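SAM-dependent methyltransferase (Pyrococcus horikoshii, PDB 1WZN) probably transfers a methyl group from S-adenosyl-L-methionine to an acceptor and binds the product S-adenosyl-L-homocysteine. Local coordinates at residues L46-G51 with V67-H72. Sequence-based numbering, arbitrary orientation.
Sequences LDLACG and VGLDLH. With SAH (S-adenosyl-L-homocysteine), chain F.
Asp70 faces the turn 49-51 across the ends of two parallel strands, and its carboxylate joins that turn to the ribose of S-adenosyl-L-homocysteine. Its CG stands anti to the backbone N (chi1 -160°), which carries the group over to the turn. Asp70 OD2 accepts hydrogen bonds from Gly51 N (2.8 Å, met from above the carboxylate plane) and from the ribose O3' of the ligand (2.6 Å). Asp70 OD1 accepts a hydrogen bond from the ligand O2' at 2.7 Å. It also accepts one from the backbone N of His72, on its anti side, which closes an Asx turn. The carboxylate is thus gripped by four bonds. His72 ND1 in turn gives a nearly straight bond to O2', which lies in the plane of the ring at its edge. An alanine here has no carboxylate, so the Gly51 and His72 N-H groups would lose their acceptor and the ribose would probably be held less firmly. The strands 44-48 and 65-70 belong to a right-handed beta-alpha-beta unit of the Rossmann-like methyltransferase fold. The glycine-containing turn after the first strand and the acid ending the second are hallmarks of its cofactor site. At the turn, Ala49 O accepts the ligand amino N. Gly51, with no side chain, lets the ligand CB lie close. Cys50 SG sits between its own backbone N and carbonyl carbon (chi1 65°) and lies over the second strand, 3.6 Å from Gly68 C. Gly68 also lacks a side chain, which lets the sulfur approach. Backbone hydrogen bonds run from Asp47 N to Val67 O, from Leu69 N to Asp47 O and from Cys50 N to Leu69 O, the last holding the turn. On one sheet face Leu48 CD2 meets Leu69 CD2 at 3.9 Å, and Leu46 CD1 touches Val67 CG1. Asp47 points to the other face, where its OD2 is hydrogen-bonded to Thr56 OG1 and its OD1 to Thr110 OG1.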
loop_
_atom_site.group_PDB
_atom_site.type_symbol
_atom_site.label_atom_id
_atom_site.label_comp_id
_atom_site.label_asym_id
_atom_site.label_seq_id
_atom_site.Cartn_x
_atom_site.Cartn_y
_atom_site.Cartn_z
ATOM N N LEU A 46 -23.733 36.064 -10.063
ATOM C CA LEU A 46 -22.527 36.165 -10.876
ATOM C C LEU A 46 -21.794 34.850 -10.633
ATOM O O LEU A 46 -21.417 34.562 -9.498
ATOM C CB LEU A 46 -21.639 37.326 -10.407
ATOM C CG LEU A 46 -20.234 37.404 -11.026
ATOM C CD1 LEU A 46 -20.335 37.606 -12.524
ATOM C CD2 LEU A 46 -19.447 38.551 -10.396
ATOM N N ASP A 47 -21.611 34.048 -11.676
ATOM C CA ASP A 47 -20.914 32.774 -11.522
ATOM C C ASP A 47 -19.505 32.920 -12.107
ATOM O O ASP A 47 -19.325 32.928 -13.321
ATOM C CB ASP A 47 -21.692 31.654 -12.232
ATOM C CG ASP A 47 -21.083 30.284 -11.992
ATOM O OD1 ASP A 47 -20.531 30.078 -10.888
ATOM O OD2 ASP A 47 -21.161 29.419 -12.892
ATOM N N LEU A 48 -18.517 33.045 -11.220
ATOM C CA LEU A 48 -17.114 33.236 -11.599
ATOM C C LEU A 48 -16.414 31.940 -12.015
ATOM O O LEU A 48 -16.588 30.908 -11.375
ATOM C CB LEU A 48 -16.360 33.880 -10.424
ATOM C CG LEU A 48 -16.909 35.232 -9.917
ATOM C CD1 LEU A 48 -16.206 35.617 -8.614
ATOM C CD2 LEU A 48 -16.687 36.315 -10.959
ATOM N N ALA A 49 -15.592 32.027 -13.062
ATOM C CA ALA A 49 -14.876 30.874 -13.622
ATOM C C ALA A 49 -15.930 29.812 -13.903
ATOM O O ALA A 49 -15.822 28.666 -13.467
ATOM C CB ALA A 49 -13.821 30.357 -12.636
ATOM N N CYS A 50 -16.950 30.217 -14.662
ATOM C CA CYS A 50 -18.087 29.358 -14.984
ATOM C C CYS A 50 -17.853 28.162 -15.893
ATOM O O CYS A 50 -18.724 27.301 -15.995
ATOM C CB CYS A 50 -19.222 30.203 -15.581
ATOM S SG CYS A 50 -18.807 30.944 -17.167
ATOM N N GLY A 51 -16.702 28.110 -16.557
ATOM C CA GLY A 51 -16.409 26.990 -17.442
ATOM C C GLY A 51 -17.486 26.762 -18.491
ATOM O O GLY A 51 -17.954 27.717 -19.112
ATOM N N VAL A 67 -25.021 35.697 -14.699
ATOM C CA VAL A 67 -23.944 36.238 -15.522
ATOM C C VAL A 67 -22.768 35.291 -15.268
ATOM O O VAL A 67 -22.382 35.090 -14.121
ATOM C CB VAL A 67 -23.540 37.658 -15.075
ATOM C CG1 VAL A 67 -22.305 38.122 -15.847
ATOM C CG2 VAL A 67 -24.705 38.627 -15.305
ATOM N N GLY A 68 -22.220 34.693 -16.325
ATOM C CA GLY A 68 -21.098 33.781 -16.148
ATOM C C GLY A 68 -19.832 34.390 -16.713
ATOM O O GLY A 68 -19.859 34.970 -17.793
ATOM N N LEU A 69 -18.726 34.270 -15.984
ATOM C CA LEU A 69 -17.453 34.827 -16.427
ATOM C C LEU A 69 -16.370 33.754 -16.451
ATOM O O LEU A 69 -16.232 32.982 -15.506
ATOM C CB LEU A 69 -17.016 35.951 -15.478
ATOM C CG LEU A 69 -15.626 36.551 -15.706
ATOM C CD1 LEU A 69 -15.650 37.482 -16.908
ATOM C CD2 LEU A 69 -15.199 37.312 -14.467
ATOM N N ASP A 70 -15.605 33.696 -17.534
ATOM C CA ASP A 70 -14.521 32.729 -17.603
ATOM C C ASP A 70 -13.362 33.288 -18.410
ATOM O O ASP A 70 -13.544 34.076 -19.340
ATOM C CB ASP A 70 -15.000 31.388 -18.185
ATOM C CG ASP A 70 -14.067 30.233 -17.827
ATOM O OD1 ASP A 70 -13.052 30.048 -18.524
ATOM O OD2 ASP A 70 -14.340 29.525 -16.830
ATOM N N LEU A 71 -12.159 32.887 -18.024
ATOM C CA LEU A 71 -10.951 33.337 -18.688
ATOM C C LEU A 71 -10.829 32.776 -20.102
ATOM O O LEU A 71 -10.288 33.432 -20.991
ATOM C CB LEU A 71 -9.725 32.908 -17.869
ATOM C CG LEU A 71 -8.344 33.346 -18.363
ATOM C CD1 LEU A 71 -8.262 34.869 -18.382
ATOM C CD2 LEU A 71 -7.272 32.771 -17.436
ATOM N N HIS A 72 -11.344 31.569 -20.315
ATOM C CA HIS A 72 -11.217 30.930 -21.614
ATOM C C HIS A 72 -12.453 30.876 -22.502
ATOM O O HIS A 72 -13.477 30.290 -22.147
ATOM C CB HIS A 72 -10.653 29.519 -21.423
ATOM C CG HIS A 72 -9.296 29.502 -20.792
ATOM N ND1 HIS A 72 -9.102 29.278 -19.446
ATOM C CD2 HIS A 72 -8.070 29.739 -21.316
ATOM C CE1 HIS A 72 -7.813 29.379 -19.167
ATOM N NE2 HIS A 72 -7.166 29.658 -20.284
HETATM N N SAH F . -17.404 26.373 -12.555
HETATM C CA SAH F . -17.271 25.312 -13.642
HETATM C CB SAH F . -15.879 25.033 -14.138
HETATM C CG SAH F . -14.799 24.506 -13.208
HETATM S SD SAH F . -13.257 24.407 -14.225
HETATM C C SAH F . -17.960 23.997 -13.059
HETATM O O SAH F . -18.458 24.009 -11.918
HETATM O OXT SAH F . -17.966 22.971 -13.849
HETATM C "C5'" SAH F . -12.289 25.761 -13.680
HETATM C "C4'" SAH F . -12.562 27.068 -14.573
HETATM O "O4'" SAH F . -11.669 28.031 -14.002
HETATM C "C3'" SAH F . -12.145 26.981 -16.023
HETATM O "O3'" SAH F . -13.272 27.172 -16.880
HETATM C "C2'" SAH F . -11.027 28.096 -16.142
HETATM O "O2'" SAH F . -10.995 28.699 -17.429
HETATM C "C1'" SAH F . -11.403 29.045 -15.017
HETATM N N9 SAH F . -10.457 29.876 -14.552
HETATM C C8 SAH F . -9.208 29.664 -13.983
HETATM N N7 SAH F . -8.565 30.732 -13.643
HETATM C C5 SAH F . -9.438 31.796 -14.005
HETATM C C6 SAH F . -9.296 33.218 -13.880
HETATM N N6 SAH F . -8.218 33.817 -13.356
HETATM N N1 SAH F . -10.369 33.949 -14.346
HETATM C C2 SAH F . -11.484 33.379 -14.887
HETATM N N3 SAH F . -11.655 32.016 -15.022
HETATM C C4 SAH F . -10.598 31.292 -14.564
#